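Local coordinates for Old Yellow Enzyme (Pichia, PDB 6AGZ), which probably reduces the carbon-carbon double bond of enone compounds asymmetrically, using a bound flavin mononucleotide inside a TIM barrel, at residues A[367-372]-A[380-385]; A[34-39]-A[345-350]. One frame throughout, in Å; residues are numbered along the deposited sequence.

Interaction 1: A[367-372]-A[380-385]; sequences RSRFYK and LTWGKY. With FMN (flavin mononucleotide), chain C.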
loop_
_atom_site.group_PDB
_atom_site.type_symbol
_atom_site.label_atom_id
_atom_site.label_comp_id
_atom_site.label_asym_id
_atom_site.label_seq_id
_atom_site.Cartn_x
_atom_site.Cartn_y
_atom_site.Cartn_z
ATOM N N ARG A 367 17.151 -18.515 -23.775
ATOM C CA ARG A 367 16.893 -19.013 -22.428
ATOM C C ARG A 367 17.504 -20.391 -22.203
ATOM O O ARG A 367 17.899 -20.718 -21.076
ATOM C CB ARG A 367 15.383 -19.043 -22.169
ATOM C CG ARG A 367 14.957 -19.918 -20.999
ATOM C CD ARG A 367 13.509 -19.673 -20.605
ATOM N NE ARG A 367 13.331 -18.369 -19.976
ATOM C CZ ARG A 367 13.620 -18.109 -18.704
ATOM N NH1 ARG A 367 14.103 -19.064 -17.921
ATOM N NH2 ARG A 367 13.425 -16.892 -18.214
ATOM N N SER A 368 17.619 -21.200 -23.259
ATOM C CA SER A 368 18.132 -22.559 -23.109
ATOM C C SER A 368 19.569 -22.593 -22.604
ATOM O O SER A 368 20.027 -23.647 -22.149
ATOM C CB SER A 368 18.039 -23.307 -24.440
ATOM O OG SER A 368 19.006 -22.832 -25.361
ATOM N N ARG A 369 20.289 -21.471 -22.669
ATOM C CA ARG A 369 21.668 -21.401 -22.198
ATOM C C ARG A 369 21.833 -20.422 -21.041
ATOM O O ARG A 369 22.960 -20.024 -20.725
ATOM C CB ARG A 369 22.609 -21.040 -23.350
ATOM C CG ARG A 369 23.020 -22.240 -24.195
ATOM C CD ARG A 369 22.670 -22.061 -25.662
ATOM N NE ARG A 369 23.850 -21.817 -26.487
ATOM C CZ ARG A 369 23.997 -20.773 -27.297
ATOM N NH1 ARG A 369 23.034 -19.868 -27.400
ATOM N NH2 ARG A 369 25.107 -20.638 -28.008
ATOM N N PHE A 370 20.731 -20.027 -20.400
ATOM C CA PHE A 370 20.822 -19.197 -19.203
ATOM C C PHE A 370 21.624 -19.896 -18.112
ATOM O O PHE A 370 22.506 -19.294 -17.488
ATOM C CB PHE A 370 19.424 -18.855 -18.684
ATOM C CG PHE A 370 18.719 -17.781 -19.466
ATOM C CD1 PHE A 370 19.379 -17.061 -20.447
ATOM C CD2 PHE A 370 17.391 -17.480 -19.201
ATOM C CE1 PHE A 370 18.725 -16.069 -21.158
ATOM C CE2 PHE A 370 16.733 -16.491 -19.905
ATOM C CZ PHE A 370 17.399 -15.785 -20.886
ATOM N N TYR A 371 21.331 -21.175 -17.872
ATOM C CA TYR A 371 21.890 -21.915 -16.749
ATOM C C TYR A 371 22.778 -23.070 -17.205
ATOM O O TYR A 371 22.902 -24.076 -16.504
ATOM C CB TYR A 371 20.775 -22.434 -15.842
ATOM C CG TYR A 371 19.820 -21.367 -15.357
ATOM C CD1 TYR A 371 20.224 -20.413 -14.431
ATOM C CD2 TYR A 371 18.511 -21.317 -15.819
ATOM C CE1 TYR A 371 19.352 -19.438 -13.983
ATOM C CE2 TYR A 371 17.632 -20.346 -15.376
ATOM C CZ TYR A 371 18.059 -19.410 -14.458
ATOM O OH TYR A 371 17.186 -18.442 -14.015
ATOM N N LYS A 372 23.405 -22.943 -18.374
ATOM C CA LYS A 372 24.321 -23.975 -18.849
ATOM C C LYS A 372 25.562 -23.968 -17.964
ATOM O O LYS A 372 26.409 -23.076 -18.074
ATOM C CB LYS A 372 24.680 -23.741 -20.314
ATOM C CG LYS A 372 25.091 -25.005 -21.060
ATOM C CD LYS A 372 25.313 -24.728 -22.541
ATOM C CE LYS A 372 25.041 -25.966 -23.387
ATOM N NZ LYS A 372 26.089 -27.011 -23.218
ATOM N N LEU A 380 29.775 -16.497 -23.507
ATOM C CA LEU A 380 30.747 -15.607 -24.131
ATOM C C LEU A 380 30.706 -15.681 -25.652
ATOM O O LEU A 380 31.540 -15.053 -26.314
ATOM C CB LEU A 380 32.161 -15.927 -23.637
ATOM C CG LEU A 380 32.484 -15.603 -22.179
ATOM C CD1 LEU A 380 33.904 -16.029 -21.844
ATOM C CD2 LEU A 380 32.287 -14.121 -21.907
ATOM N N THR A 381 29.760 -16.429 -26.221
ATOM C CA THR A 381 29.683 -16.602 -27.666
ATOM C C THR A 381 28.989 -15.445 -28.371
ATOM O O THR A 381 28.993 -15.405 -29.606
ATOM C CB THR A 381 28.951 -17.906 -28.002
ATOM O OG1 THR A 381 27.788 -18.031 -27.173
ATOM C CG2 THR A 381 29.861 -19.101 -27.775
ATOM N N TRP A 382 28.399 -14.511 -27.629
ATOM C CA TRP A 382 27.675 -13.409 -28.242
ATOM C C TRP A 382 28.641 -12.379 -28.808
ATOM O O TRP A 382 29.626 -12.006 -28.164
ATOM C CB TRP A 382 26.748 -12.746 -27.223
ATOM C CG TRP A 382 25.862 -13.716 -26.517
ATOM C CD1 TRP A 382 25.979 -14.145 -25.227
ATOM C CD2 TRP A 382 24.725 -14.395 -27.064
ATOM N NE1 TRP A 382 24.982 -15.043 -24.934
ATOM C CE2 TRP A 382 24.199 -15.215 -26.045
ATOM C CE3 TRP A 382 24.099 -14.387 -28.314
ATOM C CZ2 TRP A 382 23.077 -16.018 -26.238
ATOM C CZ3 TRP A 382 22.985 -15.186 -28.504
ATOM C CH2 TRP A 382 22.485 -15.990 -27.471
ATOM N N GLY A 383 28.353 -11.920 -30.022
ATOM C CA GLY A 383 29.139 -10.871 -30.630
ATOM C C GLY A 383 28.572 -9.493 -30.352
ATOM O O GLY A 383 27.450 -9.334 -29.873
ATOM N N LYS A 384 29.379 -8.481 -30.653
ATOM C CA LYS A 384 28.901 -7.109 -30.609
ATOM C C LYS A 384 27.919 -6.877 -31.758
ATOM O O LYS A 384 27.619 -7.777 -32.548
ATOM C CB LYS A 384 30.075 -6.135 -30.669
ATOM C CG LYS A 384 31.105 -6.327 -29.563
ATOM C CD LYS A 384 31.413 -5.011 -28.865
ATOM C CE LYS A 384 32.733 -5.070 -28.109
ATOM N NZ LYS A 384 32.606 -5.761 -26.795
ATOM N N TYR A 385 27.399 -5.655 -31.846
ATOM C CA TYR A 385 26.472 -5.324 -32.921
ATOM C C TYR A 385 27.124 -5.554 -34.279
ATOM O O TYR A 385 28.272 -5.162 -34.508
ATOM C CB TYR A 385 26.005 -3.874 -32.805
ATOM C CG TYR A 385 25.348 -3.368 -34.069
ATOM C CD1 TYR A 385 24.068 -3.780 -34.422
ATOM C CD2 TYR A 385 26.011 -2.490 -34.918
ATOM C CE1 TYR A 385 23.467 -3.327 -35.581
ATOM C CE2 TYR A 385 25.417 -2.032 -36.078
ATOM C CZ TYR A 385 24.145 -2.453 -36.405
ATOM O OH TYR A 385 23.550 -1.999 -37.558
HETATM N N1 FMN C . 17.048 -11.623 -10.100
HETATM C C2 FMN C . 17.689 -11.529 -8.879
HETATM O O2 FMN C . 17.306 -10.709 -8.045
HETATM N N3 FMN C . 18.756 -12.353 -8.588
HETATM C C4 FMN C . 19.187 -13.273 -9.521
HETATM O O4 FMN C . 20.138 -14.011 -9.270
HETATM C C4A FMN C . 18.544 -13.368 -10.748
HETATM N N5 FMN C . 18.976 -14.288 -11.676
HETATM C C5A FMN C . 18.347 -14.386 -12.897
HETATM C C6 FMN C . 18.790 -15.317 -13.827
HETATM C C7 FMN C . 18.159 -15.424 -15.060
HETATM C C7M FMN C . 18.641 -16.427 -16.064
HETATM C C8 FMN C . 17.084 -14.600 -15.364
HETATM C C8M FMN C . 16.402 -14.714 -16.695
HETATM C C9 FMN C . 16.640 -13.671 -14.432
HETATM C C9A FMN C . 17.270 -13.558 -13.196
HETATM N N10 FMN C . 16.832 -12.635 -12.263
HETATM C C10 FMN C . 17.469 -12.540 -11.040
HETATM C "C1'" FMN C . 15.677 -11.729 -12.584
HETATM C "C2'" FMN C . 16.232 -10.525 -13.349
HETATM O "O2'" FMN C . 17.137 -9.827 -12.523
HETATM C "C3'" FMN C . 15.146 -9.574 -13.851
HETATM O "O3'" FMN C . 14.459 -9.005 -12.759
HETATM C "C4'" FMN C . 14.165 -10.296 -14.770
HETATM O "O4'" FMN C . 14.878 -11.061 -15.715
HETATM C "C5'" FMN C . 13.264 -9.320 -15.514
HETATM O "O5'" FMN C . 14.055 -8.385 -16.213
HETATM P P FMN C . 14.143 -8.440 -17.819
HETATM O O1P FMN C . 12.744 -8.442 -18.389
HETATM O O2P FMN C . 14.892 -7.234 -18.333
HETATM O O3P FMN C . 14.870 -9.697 -18.229
HETATM O O HOH W 1 25.517 -17.531 -28.162
#

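Interaction 2: A[34-39]-A[345-350]; sequences TTRFRN and YFTSNP. With FMN (flavin mononucleotide), chain C.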
loop_
_atom_site.group_PDB
_atom_site.type_symbol
_atom_site.label_atom_id
_atom_site.label_comp_id
_atom_site.label_asym_id
_atom_site.label_seq_id
_atom_site.Cartn_x
_atom_site.Cartn_y
_atom_site.Cartn_z
ATOM N N THR A 34 21.816 -11.429 -12.455
ATOM C CA THR A 34 21.414 -12.493 -13.370
ATOM C C THR A 34 22.273 -13.721 -13.097
ATOM O O THR A 34 23.463 -13.737 -13.428
ATOM C CB THR A 34 21.541 -12.048 -14.827
ATOM O OG1 THR A 34 20.848 -10.806 -15.007
ATOM C CG2 THR A 34 20.940 -13.093 -15.753
ATOM N N THR A 35 21.666 -14.744 -12.506
ATOM C CA THR A 35 22.376 -15.973 -12.178
ATOM C C THR A 35 22.695 -16.757 -13.446
ATOM O O THR A 35 21.820 -16.975 -14.289
ATOM C CB THR A 35 21.532 -16.822 -11.227
ATOM O OG1 THR A 35 21.430 -16.164 -9.956
ATOM C CG2 THR A 35 22.148 -18.199 -11.041
ATOM N N ARG A 36 23.952 -17.187 -13.577
ATOM C CA ARG A 36 24.402 -17.917 -14.758
ATOM C C ARG A 36 25.143 -19.211 -14.457
ATOM O O ARG A 36 25.270 -20.043 -15.364
ATOM C CB ARG A 36 25.305 -17.028 -15.628
ATOM C CG ARG A 36 24.672 -15.711 -16.056
ATOM C CD ARG A 36 23.396 -15.932 -16.853
ATOM N NE ARG A 36 23.610 -16.794 -18.010
ATOM C CZ ARG A 36 24.099 -16.377 -19.174
ATOM N NH1 ARG A 36 24.429 -15.103 -19.337
ATOM N NH2 ARG A 36 24.259 -17.233 -20.174
ATOM N N PHE A 37 25.645 -19.409 -13.234
ATOM C CA PHE A 37 26.314 -20.649 -12.828
ATOM C C PHE A 37 27.568 -20.915 -13.662
ATOM O O PHE A 37 27.785 -22.019 -14.168
ATOM C CB PHE A 37 25.355 -21.841 -12.897
ATOM C CG PHE A 37 24.211 -21.755 -11.930
ATOM C CD1 PHE A 37 24.422 -21.359 -10.620
ATOM C CD2 PHE A 37 22.924 -22.066 -12.334
ATOM C CE1 PHE A 37 23.369 -21.279 -9.728
ATOM C CE2 PHE A 37 21.866 -21.987 -11.448
ATOM C CZ PHE A 37 22.088 -21.595 -10.143
ATOM N N ARG A 38 28.409 -19.888 -13.797
ATOM C CA ARG A 38 29.695 -20.021 -14.470
ATOM C C ARG A 38 30.866 -19.911 -13.499
ATOM O O ARG A 38 31.990 -19.614 -13.918
ATOM C CB ARG A 38 29.828 -18.990 -15.591
ATOM C CG ARG A 38 29.474 -19.524 -16.975
ATOM C CD ARG A 38 27.985 -19.804 -17.113
ATOM N NE ARG A 38 27.615 -20.137 -18.486
ATOM C CZ ARG A 38 26.364 -20.188 -18.933
ATOM N NH1 ARG A 38 25.354 -19.923 -18.115
ATOM N NH2 ARG A 38 26.120 -20.501 -20.198
ATOM N N ASN A 39 30.623 -20.137 -12.213
ATOM C CA ASN A 39 31.686 -20.251 -11.230
ATOM C C ASN A 39 32.202 -21.686 -11.199
ATOM O O ASN A 39 31.605 -22.601 -11.768
ATOM C CB ASN A 39 31.193 -19.838 -9.842
ATOM C CG ASN A 39 30.612 -18.439 -9.815
ATOM O OD1 ASN A 39 31.286 -17.482 -9.438
ATOM N ND2 ASN A 39 29.349 -18.315 -10.211
ATOM N N TYR A 345 18.030 -9.373 -22.144
ATOM C CA TYR A 345 18.704 -8.871 -23.334
ATOM C C TYR A 345 20.149 -8.474 -23.067
ATOM O O TYR A 345 20.946 -8.427 -24.008
ATOM C CB TYR A 345 17.935 -7.689 -23.924
ATOM C CG TYR A 345 16.766 -8.120 -24.775
ATOM C CD1 TYR A 345 16.967 -8.658 -26.039
ATOM C CD2 TYR A 345 15.463 -8.000 -24.313
ATOM C CE1 TYR A 345 15.905 -9.061 -26.821
ATOM C CE2 TYR A 345 14.392 -8.400 -25.089
ATOM C CZ TYR A 345 14.619 -8.929 -26.341
ATOM O OH TYR A 345 13.554 -9.328 -27.117
ATOM N N PHE A 346 20.508 -8.194 -21.813
ATOM C CA PHE A 346 21.905 -7.914 -21.503
ATOM C C PHE A 346 22.757 -9.173 -21.604
ATOM O O PHE A 346 23.963 -9.085 -21.860
ATOM C CB PHE A 346 22.023 -7.297 -20.111
ATOM C CG PHE A 346 22.946 -6.112 -20.048
ATOM C CD1 PHE A 346 24.151 -6.115 -20.732
ATOM C CD2 PHE A 346 22.604 -4.991 -19.310
ATOM C CE1 PHE A 346 24.998 -5.022 -20.677
ATOM C CE2 PHE A 346 23.447 -3.896 -19.249
ATOM C CZ PHE A 346 24.646 -3.913 -19.933
ATOM N N THR A 347 22.149 -10.347 -21.414
ATOM C CA THR A 347 22.896 -11.596 -21.532
ATOM C C THR A 347 23.347 -11.839 -22.967
ATOM O O THR A 347 24.456 -12.337 -23.199
ATOM C CB THR A 347 22.047 -12.769 -21.038
ATOM O OG1 THR A 347 20.912 -12.938 -21.897
ATOM C CG2 THR A 347 21.569 -12.520 -19.613
ATOM N N SER A 348 22.505 -11.502 -23.943
ATOM C CA SER A 348 22.794 -11.753 -25.347
ATOM C C SER A 348 23.323 -10.524 -26.073
ATOM O O SER A 348 23.651 -10.613 -27.262
ATOM C CB SER A 348 21.541 -12.270 -26.057
ATOM O OG SER A 348 20.486 -11.326 -25.993
ATOM N N ASN A 349 23.413 -9.382 -25.393
ATOM C CA ASN A 349 23.910 -8.140 -25.979
ATOM C C ASN A 349 24.947 -7.546 -25.039
ATOM O O ASN A 349 24.609 -6.746 -24.153
ATOM C CB ASN A 349 22.773 -7.153 -26.238
ATOM C CG ASN A 349 21.742 -7.691 -27.211
ATOM O OD1 ASN A 349 20.830 -8.429 -26.834
ATOM N ND2 ASN A 349 21.887 -7.318 -28.476
ATOM N N PRO A 350 26.222 -7.918 -25.191
ATOM C CA PRO A 350 27.260 -7.331 -24.334
ATOM C C PRO A 350 27.428 -5.837 -24.535
ATOM O O PRO A 350 27.880 -5.147 -23.611
ATOM C CB PRO A 350 28.528 -8.101 -24.733
ATOM C CG PRO A 350 28.260 -8.586 -26.113
ATOM C CD PRO A 350 26.780 -8.882 -26.155
HETATM N N1 FMN C . 17.048 -11.623 -10.100
HETATM C C2 FMN C . 17.689 -11.529 -8.879
HETATM O O2 FMN C . 17.306 -10.709 -8.045
HETATM N N3 FMN C . 18.756 -12.353 -8.588
HETATM C C4 FMN C . 19.187 -13.273 -9.521
HETATM O O4 FMN C . 20.138 -14.011 -9.270
HETATM C C4A FMN C . 18.544 -13.368 -10.748
HETATM N N5 FMN C . 18.976 -14.288 -11.676
HETATM C C5A FMN C . 18.347 -14.386 -12.897
HETATM C C6 FMN C . 18.790 -15.317 -13.827
HETATM C C7 FMN C . 18.159 -15.424 -15.060
HETATM C C7M FMN C . 18.641 -16.427 -16.064
HETATM C C8 FMN C . 17.084 -14.600 -15.364
HETATM C C8M FMN C . 16.402 -14.714 -16.695
HETATM C C9 FMN C . 16.640 -13.671 -14.432
HETATM C C9A FMN C . 17.270 -13.558 -13.196
HETATM N N10 FMN C . 16.832 -12.635 -12.263
HETATM C C10 FMN C . 17.469 -12.540 -11.040
HETATM C "C1'" FMN C . 15.677 -11.729 -12.584
HETATM C "C2'" FMN C . 16.232 -10.525 -13.349
HETATM O "O2'" FMN C . 17.137 -9.827 -12.523
HETATM C "C3'" FMN C . 15.146 -9.574 -13.851
HETATM O "O3'" FMN C . 14.459 -9.005 -12.759
HETATM C "C4'" FMN C . 14.165 -10.296 -14.770
HETATM O "O4'" FMN C . 14.878 -11.061 -15.715
HETATM C "C5'" FMN C . 13.264 -9.320 -15.514
HETATM O "O5'" FMN C . 14.055 -8.385 -16.213
HETATM P P FMN C . 14.143 -8.440 -17.819
HETATM O O1P FMN C . 12.744 -8.442 -18.389
HETATM O O2P FMN C . 14.892 -7.234 -18.333
HETATM O O3P FMN C . 14.870 -9.697 -18.229
HETATM O O HOH W 2 25.704 -14.441 -21.872
#

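Interaction 1: A[367-372]-A[380-385]
Arg369 and Thr381 mark the closest approach of the two backbone segments, a 3-10 turn and loop at 367-372 and an irregular segment at 380-385, with their CA atoms 10.8 Å apart. Both segments belong to the long loop between helices 352-358 and 395-398 of this TIM-barrel flavoenzyme, and 367-372 carries part of the flavin pocket. Side chains alone span the gap. Arg369 bends at chi2 (123°) and chi3 (107°), which swings its guanidinium across to the other segment. There NH1 lies 3.9 Å from Trp382 CH2, with the guanidinium and indole planes 68° apart. NH1 is salt-bridged to Asp366 and NH2 to Asp377, which holds the guanidinium in place. Water 1 joins Arg369 to Thr381: its oxygen is 2.5 Å from Thr381 OG1 and accepts a weak bond from Arg369 NH2. The same water sits over the centre of one face of the Trp382 ring. Thr381 OG1 is also hydrogen-bonded to Gly378 N.

The next residues turn to the flavin. Phe370 CD2 packs 3.5 Å from FMN C7M, and CE2 meets C8M. Arg367 wraps this ring: its CA covers one face, and its guanidinium lies against CE2. An alanine in place of Phe370 would probably leave the dimethyl edge of the flavin without this hydrocarbon neighbour and the Arg367 guanidinium freer to turn. Tyr371 brings its hydroxyl end to the same methyl, with OH 3.2 Å from FMN C7M.

Interaction 2: A[34-39]-A[345-350]
The guanidinium of Arg36 meets Thr347 obliquely, with NH1 3.7 Å from Thr347 CB, and takes water 2 at its edge, in plane. One face of the Phe37 ring carries Thr35 CG2, offset toward the rim. The edge of the Arg38 guanidinium faces the carbonyl carbon of Arg36. Arg38 NH1 donates to Arg36 O at 2.8 Å, with an N-H...O angle of 149°.

Arg36 curls back on itself, with chi1, chi2 and chi3 all near -60°. This fold turns NH1 toward Thr347. Water 2 accepts from Arg36 NH1 at 2.9 Å and lies 2.8 Å from Thr347 O, to which it probably donates. The other guanidinium nitrogens serve the C-terminal loop: NE bonds to Phe370 O, and NH2 to the carbonyls of Arg369 and Gly378.

The contact lies at the C-terminal ends of the first and last strands of the TIM barrel, neighbours in the closed sheet. Segment 34-39 follows strand 29-31, and helix 344-348 follows strand 338-341. Methyl meets methyl here, with Thr34 CG2 4.0 Å from Thr347 CG2. The Thr34 methyl also packs 3.6 Å from FMN C6. Next to it, Thr35 OG1 donates a 2.6 Å hydrogen bond to FMN O4.

Interaction 2 comes first along the chain and closes before interaction 1 opens. It joins the loop after strand 29-31 to helix 344-348, where the barrel closes. Interaction 1 lies wholly in the loop between helices 352-358 and 395-398. Their centres are about 7 Å apart, on the same side of the chain's centre. They touch directly: Phe370 O is 3.0 Å from Arg38 NH1, a probable hydrogen bond, and Trp382 CD1 packs against Thr347 O. Both also reach the FMN. Segment 34-39 supplies contacts along the isoalloxazine, and 367-372 adds contacts at its dimethyl end. The C-terminal loop thus adds to a flavin pocket that also draws on the loop after the first barrel strand.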